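Periplasmic binding protein/LacI transcriptional regulator (Burkholderia multivorans, PDB 4YLE) probably binds a simple sugar in the periplasm and delivers it to an ABC transporter for import into the cell. Local coordinates at residues V38-A43 with A99-K104; D124-P129 with V139-P144. One frame throughout, in Å; residues are numbered along the deposited sequence.

How the contacts relate
Contacts 1 and 2 follow one another along the chain, their centres about 12 Å apart, and both belong to the mixed, mostly parallel sheet of one lobe. Contact 1 joins the C-terminal end of strand 34-39 to the loop that follows strand 95-98; contact 2 adds the loop leaving the C-terminal end of strand 119-123 to strand 141-144, so four strands adjacent in the sheet are tied together in turn. Lys40 NZ and Asp124 OD2 form a salt bridge of 2.5 Å between the contacts, and Pro100 packs on Leu127. Both charged side chains approach a bound unidentified ligand, consistent with the ligand cleft of a periplasmic binding protein.

Contact 1. Residues V38-A43 with A99-K104; sequences VMKSLA and APADSK
Val38 hands its carbonyl to Ala99 at the C-terminal ends of neighbouring parallel strands of a Rossmann-like, periplasmic-binding-protein lobe, where strand 95-98 gives way to its loop. Ala99 N donates to Val38 O at 2.9 Å. Beta-branched Val38 suits the extended chain, and its buried side chain packs on Gln81 and Ile84 of helix 78-90. Selenomethionine Met39 turns its CB from Ala99 and sends its long, flexible chain to helix 45-60, against Phe47 and Met50. Its carbonyl O accepts from Gln81 NE2, which also donates to Ala99 O and so bridges the two segments from helix 78-90. At Lys40 the chain turns a corner and the side chain lies along residues Ala99 to Ala101. CG stands anti to the carbonyl carbon (chi1 -67°) and meets Ala99 O at 3.4 Å. CD then passes Ala101 CA at 3.9 Å, and the chain bends at chi3 (-101°). Small residues at 99 and 101 let this aliphatic stem lie close to the loop. Its buried amine is paired with Asp124 in a salt bridge and lies near the bound unknown ligand. Further back on the stem, Lys40 CE is 4.1 Å from Ala99 CB.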
ATOM      1  N   VAL A  38      -9.966   5.778   7.032  1.00 23.16           N
ATOM      2  CA  VAL A  38      -9.941   6.479   5.744  1.00 24.63           C
ATOM      3  C   VAL A  38      -8.912   5.817   4.847  1.00 23.23           C
ATOM      4  O   VAL A  38      -7.735   5.837   5.142  1.00 22.54           O
ATOM      5  CB  VAL A  38      -9.627   7.966   5.956  1.00 26.98           C
ATOM      6  CG1 VAL A  38      -9.436   8.718   4.605  1.00 28.73           C
ATOM      7  CG2 VAL A  38     -10.750   8.603   6.782  1.00 28.78           C
HETATM    8  N   MSE A  39      -9.394   5.209   3.764  1.00 23.09           N
HETATM    9  CA  MSE A  39      -8.590   4.344   2.922  1.00 21.81           C
HETATM   10  C   MSE A  39      -8.365   4.974   1.563  1.00 23.43           C
HETATM   11  O   MSE A  39      -8.778   6.081   1.320  1.00 25.37           O
HETATM   12  CB  MSE A  39      -9.281   2.997   2.773  1.00 20.69           C
HETATM   13  CG  MSE A  39      -9.421   2.306   4.116  1.00 26.54           C
HETATM   14 SE   MSE A  39     -10.390   0.607   3.979  1.00 27.28          SE
HETATM   15  CE  MSE A  39     -12.181   1.396   3.846  1.00 36.25           C
ATOM     16  N   LYS A  40      -7.689   4.250   0.692  1.00 22.55           N
ATOM     17  CA  LYS A  40      -7.511   4.720  -0.670  1.00 24.08           C
ATOM     18  C   LYS A  40      -8.565   4.043  -1.525  1.00 24.65           C
ATOM     19  O   LYS A  40      -9.750   4.057  -1.194  1.00 25.47           O
ATOM     20  CB  LYS A  40      -6.089   4.449  -1.154  1.00 23.40           C
ATOM     21  CG  LYS A  40      -5.016   5.275  -0.427  1.00 24.98           C
ATOM     22  CD  LYS A  40      -3.551   4.814  -0.742  1.00 22.97           C
ATOM     23  CE  LYS A  40      -2.985   3.951   0.408  1.00 31.80           C
ATOM     24  NZ  LYS A  40      -1.949   2.956  -0.036  1.00 29.34           N
ATOM     25  N   SER A  41      -8.152   3.449  -2.627  1.00 24.96           N
ATOM     26  CA  SER A  41      -9.114   3.079  -3.642  1.00 26.14           C
ATOM     27  C   SER A  41     -10.008   1.920  -3.313  1.00 25.43           C
ATOM     28  O   SER A  41      -9.559   0.792  -3.070  1.00 23.82           O
ATOM     29  CB  SER A  41      -8.386   2.742  -4.933  1.00 26.69           C
ATOM     30  OG  SER A  41      -9.332   2.280  -5.863  1.00 28.24           O
ATOM     31  N   LEU A  42     -11.299   2.201  -3.387  1.00 27.19           N
ATOM     32  CA  LEU A  42     -12.324   1.203  -3.187  1.00 27.27           C
ATOM     33  C   LEU A  42     -12.392   0.196  -4.331  1.00 31.62           C
ATOM     34  O   LEU A  42     -12.992  -0.864  -4.199  1.00 39.34           O
ATOM     35  CB  LEU A  42     -13.672   1.918  -3.024  1.00 29.48           C
ATOM     36  CG  LEU A  42     -13.692   2.762  -1.750  1.00 38.15           C
ATOM     37  CD1 LEU A  42     -15.021   3.521  -1.643  1.00 43.04           C
ATOM     38  CD2 LEU A  42     -13.420   1.903  -0.489  1.00 31.59           C
ATOM     39  N   ALA A  43     -11.760   0.514  -5.446  1.00 30.97           N
ATOM     40  CA  ALA A  43     -11.700  -0.436  -6.537  1.00 37.34           C
ATOM     41  C   ALA A  43     -10.799  -1.622  -6.127  1.00 41.12           C
ATOM     42  O   ALA A  43     -11.065  -2.777  -6.487  1.00 41.22           O
ATOM     43  CB  ALA A  43     -11.195   0.249  -7.790  1.00 39.98           C
ATOM     44  N   ALA A  99      -4.913   5.801   5.799  1.00 20.09           N
ATOM     45  CA  ALA A  99      -3.970   5.268   4.780  1.00 23.74           C
ATOM     46  C   ALA A  99      -3.830   6.308   3.667  1.00 23.90           C
ATOM     47  O   ALA A  99      -4.656   6.349   2.760  1.00 20.28           O
ATOM     48  CB  ALA A  99      -4.466   3.941   4.197  1.00 18.03           C
ATOM     49  N   PRO A 100      -2.807   7.183   3.751  1.00 21.80           N
ATOM     50  CA  PRO A 100      -2.852   8.395   2.915  1.00 24.05           C
ATOM     51  C   PRO A 100      -2.504   8.156   1.450  1.00 24.23           C
ATOM     52  O   PRO A 100      -1.601   7.366   1.144  1.00 23.09           O
ATOM     53  CB  PRO A 100      -1.825   9.312   3.591  1.00 26.63           C
ATOM     54  CG  PRO A 100      -0.915   8.424   4.318  1.00 25.58           C
ATOM     55  CD  PRO A 100      -1.713   7.229   4.741  1.00 22.37           C
ATOM     56  N   ALA A 101      -3.225   8.829   0.560  1.00 26.08           N
ATOM     57  CA  ALA A 101      -3.036   8.667  -0.884  1.00 25.36           C
ATOM     58  C   ALA A 101      -1.755   9.346  -1.375  1.00 32.63           C
ATOM     59  O   ALA A 101      -1.242   9.019  -2.463  1.00 27.15           O
ATOM     60  CB  ALA A 101      -4.232   9.222  -1.632  1.00 26.52           C
ATOM     61  N   ASP A 102      -1.274  10.298  -0.571  1.00 29.26           N
ATOM     62  CA  ASP A 102      -0.074  11.093  -0.843  1.00 31.21           C
ATOM     63  C   ASP A 102       0.653  11.306   0.483  1.00 38.47           C
ATOM     64  O   ASP A 102       0.023  11.702   1.451  1.00 31.90           O
ATOM     65  CB  ASP A 102      -0.468  12.430  -1.463  1.00 33.99           C
ATOM     66  CG  ASP A 102       0.714  13.224  -1.965  1.00 41.66           C
ATOM     67  OD1 ASP A 102       1.662  13.464  -1.188  1.00 38.56           O
ATOM     68  OD2 ASP A 102       0.683  13.633  -3.147  1.00 47.27           O
ATOM     69  N   SER A 103       1.949  11.019   0.545  1.00 32.01           N
ATOM     70  CA  SER A 103       2.680  11.081   1.824  1.00 32.46           C
ATOM     71  C   SER A 103       2.932  12.515   2.331  1.00 35.62           C
ATOM     72  O   SER A 103       3.209  12.730   3.511  1.00 36.18           O
ATOM     73  CB  SER A 103       4.008  10.350   1.680  1.00 32.35           C
ATOM     74  OG  SER A 103       3.770   8.939   1.652  1.00 29.22           O
ATOM     75  N   LYS A 104       2.862  13.478   1.423  1.00 37.84           N
ATOM     76  CA  LYS A 104       3.007  14.889   1.815  1.00 41.10           C
ATOM     77  C   LYS A 104       1.687  15.652   1.874  1.00 41.72           C
ATOM     78  O   LYS A 104       1.460  16.489   2.771  1.00 43.38           O
ATOM     79  CB  LYS A 104       3.943  15.611   0.839  1.00 43.95           C
ATOM     80  CG  LYS A 104       5.379  15.139   0.895  1.00 44.44           C
ATOM     81  CD  LYS A 104       6.301  16.143   0.209  1.00 48.20           C
ATOM     82  CE  LYS A 104       7.518  15.503  -0.417  1.00 66.34           C
ATOM     83  NZ  LYS A 104       7.151  14.703  -1.623  1.00 70.96           N
TER

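Contact 2. Residues D124-P129 with V139-P144; sequences DNRLDP and VPFVGP
Arg126 lays its CB over one face of the Phe141 ring, and its guanidinium projects past the rim on the same side. Arg126 CB stands 4.0 Å from the ring centroid and 16° off the normal, a CH-pi contact offset toward the rim. The guanidinium has Phe141 CD2 over the centre of one face, 3.5 Å from NH2, with the two planes tilted 35° apart. At its edge, in plane, NH2 donates to a water at 2.8 Å. At the ring's own edge lies the carbonyl of Asp124, its O 3.6 Å from Phe141 CZ, where the slightly positive ring hydrogens suit an oxygen. A second water, donating to Asp124 O and Pro144 O, also lies at this edge in the ring plane. Phe141 reaches this place with CG anti to the backbone N (chi1 -178°).

These groups stand where the loop leaving strand 119-123 passes strand 141-144; the two neighbouring strands are parallel, in the mixed sheet of a periplasmic-binding-protein lobe. Asp124 N donates to Val142 O at 3.2 Å. Gly143 suits its place because a CB there would clash with Phe141 CZ. Pro144 O also accepts from the water on Arg126. Asp124 CB points away from strand 141-144, and the carboxylate pairs with Lys40 through OD2 and with the unknown ligand through OD1. At the far end, branched aliphatic tips meet, Leu127 CD1 lying 4.3 Å from Val139 CG1.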
ATOM      1  N   ASP A 124      -0.279   1.924   6.634  1.00 15.03           N
ATOM      2  CA  ASP A 124      -0.032   1.509   5.233  1.00 14.91           C
ATOM      3  C   ASP A 124       1.100   2.303   4.588  1.00 17.75           C
ATOM      4  O   ASP A 124       2.202   1.789   4.376  1.00 20.56           O
ATOM      5  CB  ASP A 124      -1.312   1.631   4.414  1.00 17.97           C
ATOM      6  CG  ASP A 124      -1.117   1.256   2.947  1.00 18.78           C
ATOM      7  OD1 ASP A 124      -0.169   0.530   2.648  1.00 21.61           O
ATOM      8  OD2 ASP A 124      -1.935   1.682   2.097  1.00 28.70           O
ATOM      9  N   ASN A 125       0.828   3.569   4.304  1.00 18.74           N
ATOM     10  CA  ASN A 125       1.782   4.428   3.642  1.00 22.04           C
ATOM     11  C   ASN A 125       2.166   5.562   4.569  1.00 21.38           C
ATOM     12  O   ASN A 125       1.326   6.351   4.966  1.00 22.33           O
ATOM     13  CB  ASN A 125       1.196   4.986   2.359  1.00 20.09           C
ATOM     14  CG  ASN A 125       2.076   6.019   1.733  1.00 22.41           C
ATOM     15  OD1 ASN A 125       3.315   5.880   1.702  1.00 25.64           O
ATOM     16  ND2 ASN A 125       1.454   7.085   1.196  1.00 25.16           N
ATOM     17  N   ARG A 126       3.432   5.640   4.912  1.00 23.88           N
ATOM     18  CA  ARG A 126       3.856   6.574   5.925  1.00 24.57           C
ATOM     19  C   ARG A 126       3.873   8.003   5.409  1.00 27.22           C
ATOM     20  O   ARG A 126       4.402   8.283   4.339  1.00 28.25           O
ATOM     21  CB  ARG A 126       5.231   6.186   6.455  1.00 30.98           C
ATOM     22  CG  ARG A 126       5.579   6.845   7.773  1.00 45.88           C
ATOM     23  CD  ARG A 126       7.050   6.692   8.066  1.00 46.38           C
ATOM     24  NE  ARG A 126       7.437   5.286   8.150  1.00 49.25           N
ATOM     25  CZ  ARG A 126       7.692   4.639   9.285  1.00 60.50           C
ATOM     26  NH1 ARG A 126       7.618   5.261  10.467  1.00 58.43           N
ATOM     27  NH2 ARG A 126       8.035   3.356   9.231  1.00 57.09           N
ATOM     28  N   LEU A 127       3.267   8.900   6.186  1.00 28.31           N
ATOM     29  CA  LEU A 127       3.358  10.331   5.958  1.00 31.38           C
ATOM     30  C   LEU A 127       4.799  10.772   5.999  1.00 33.56           C
ATOM     31  O   LEU A 127       5.617  10.174   6.688  1.00 35.40           O
ATOM     32  CB  LEU A 127       2.546  11.079   7.008  1.00 32.05           C
ATOM     33  CG  LEU A 127       1.044  10.843   6.913  1.00 30.42           C
ATOM     34  CD1 LEU A 127       0.373  11.334   8.184  1.00 31.12           C
ATOM     35  CD2 LEU A 127       0.441  11.521   5.682  1.00 31.35           C
ATOM     36  N   ASP A 128       5.119  11.822   5.260  1.00 36.11           N
ATOM     37  CA  ASP A 128       6.506  12.220   5.140  1.00 38.67           C
ATOM     38  C   ASP A 128       6.990  12.787   6.482  1.00 40.57           C
ATOM     39  O   ASP A 128       6.385  13.704   7.010  1.00 41.84           O
ATOM     40  CB  ASP A 128       6.672  13.244   4.031  1.00 41.28           C
ATOM     41  CG  ASP A 128       8.133  13.534   3.721  1.00 52.01           C
ATOM     42  OD1 ASP A 128       8.918  13.811   4.657  1.00 52.13           O
ATOM     43  OD2 ASP A 128       8.495  13.479   2.532  1.00 48.15           O
ATOM     44  N   PRO A 129       8.070  12.216   7.038  1.00 49.11           N
ATOM     45  CA  PRO A 129       8.511  12.607   8.377  1.00 46.48           C
ATOM     46  C   PRO A 129       9.011  14.040   8.438  1.00 54.94           C
ATOM     47  O   PRO A 129       8.866  14.705   9.466  1.00 56.26           O
ATOM     48  CB  PRO A 129       9.640  11.617   8.666  1.00 45.40           C
ATOM     49  CG  PRO A 129      10.149  11.232   7.344  1.00 59.85           C
ATOM     50  CD  PRO A 129       8.931  11.155   6.486  1.00 58.27           C
ATOM     51  N   VAL A 139       2.728  11.634  14.604  1.00 35.48           N
ATOM     52  CA  VAL A 139       1.716  10.689  14.154  1.00 32.50           C
ATOM     53  C   VAL A 139       2.280   9.266  14.219  1.00 30.19           C
ATOM     54  O   VAL A 139       3.184   8.916  13.437  1.00 32.27           O
ATOM     55  CB  VAL A 139       1.245  11.006  12.717  1.00 32.20           C
ATOM     56  CG1 VAL A 139       0.083  10.100  12.330  1.00 29.67           C
ATOM     57  CG2 VAL A 139       0.829  12.474  12.620  1.00 34.93           C
ATOM     58  N   PRO A 140       1.762   8.440  15.143  1.00 30.44           N
ATOM     59  CA  PRO A 140       2.205   7.041  15.164  1.00 32.57           C
ATOM     60  C   PRO A 140       1.910   6.321  13.862  1.00 31.50           C
ATOM     61  O   PRO A 140       0.898   6.609  13.229  1.00 27.03           O
ATOM     62  CB  PRO A 140       1.385   6.431  16.311  1.00 36.46           C
ATOM     63  CG  PRO A 140       0.219   7.294  16.449  1.00 36.84           C
ATOM     64  CD  PRO A 140       0.711   8.680  16.148  1.00 31.80           C
ATOM     65  N   PHE A 141       2.798   5.408  13.481  1.00 26.73           N
ATOM     66  CA  PHE A 141       2.653   4.638  12.251  1.00 23.00           C
ATOM     67  C   PHE A 141       2.494   3.171  12.582  1.00 23.84           C
ATOM     68  O   PHE A 141       3.207   2.645  13.450  1.00 26.45           O
ATOM     69  CB  PHE A 141       3.862   4.865  11.324  1.00 30.01           C
ATOM     70  CG  PHE A 141       3.734   4.138  10.017  1.00 24.46           C
ATOM     71  CD1 PHE A 141       2.756   4.503   9.123  1.00 21.08           C
ATOM     72  CD2 PHE A 141       4.535   3.058   9.711  1.00 26.73           C
ATOM     73  CE1 PHE A 141       2.591   3.798   7.913  1.00 22.11           C
ATOM     74  CE2 PHE A 141       4.375   2.380   8.511  1.00 26.46           C
ATOM     75  CZ  PHE A 141       3.408   2.749   7.638  1.00 23.11           C
ATOM     76  N   VAL A 142       1.514   2.547  11.926  1.00 17.97           N
ATOM     77  CA  VAL A 142       1.334   1.102  11.890  1.00 15.93           C
ATOM     78  C   VAL A 142       1.383   0.636  10.447  1.00 17.66           C
ATOM     79  O   VAL A 142       0.530   0.988   9.638  1.00 16.98           O
ATOM     80  CB  VAL A 142      -0.004   0.714  12.529  1.00 25.00           C
ATOM     81  CG1 VAL A 142      -0.219  -0.789  12.485  1.00 25.76           C
ATOM     82  CG2 VAL A 142      -0.084   1.251  13.943  1.00 28.32           C
ATOM     83  N   GLY A 143       2.405  -0.131  10.105  1.00 18.26           N
ATOM     84  CA  GLY A 143       2.484  -0.721   8.796  1.00 16.94           C
ATOM     85  C   GLY A 143       3.805  -1.428   8.607  1.00 17.55           C
ATOM     86  O   GLY A 143       4.640  -1.520   9.536  1.00 18.99           O
ATOM     87  N   PRO A 144       4.005  -1.933   7.390  1.00 17.02           N
ATOM     88  CA  PRO A 144       5.164  -2.753   7.055  1.00 16.26           C
ATOM     89  C   PRO A 144       6.391  -1.989   6.617  1.00 17.96           C
ATOM     90  O   PRO A 144       6.347  -0.833   6.198  1.00 23.80           O
ATOM     91  CB  PRO A 144       4.649  -3.587   5.902  1.00 19.68           C
ATOM     92  CG  PRO A 144       3.721  -2.668   5.193  1.00 18.21           C
ATOM     93  CD  PRO A 144       2.997  -1.971   6.321  1.00 18.31           C
TER
HETATM   94  O   HOH W   1       4.534   1.046   5.374  1.00 32.09           O
HETATM   95  O   HOH W   2       8.044   1.409   7.243  1.00 32.23           O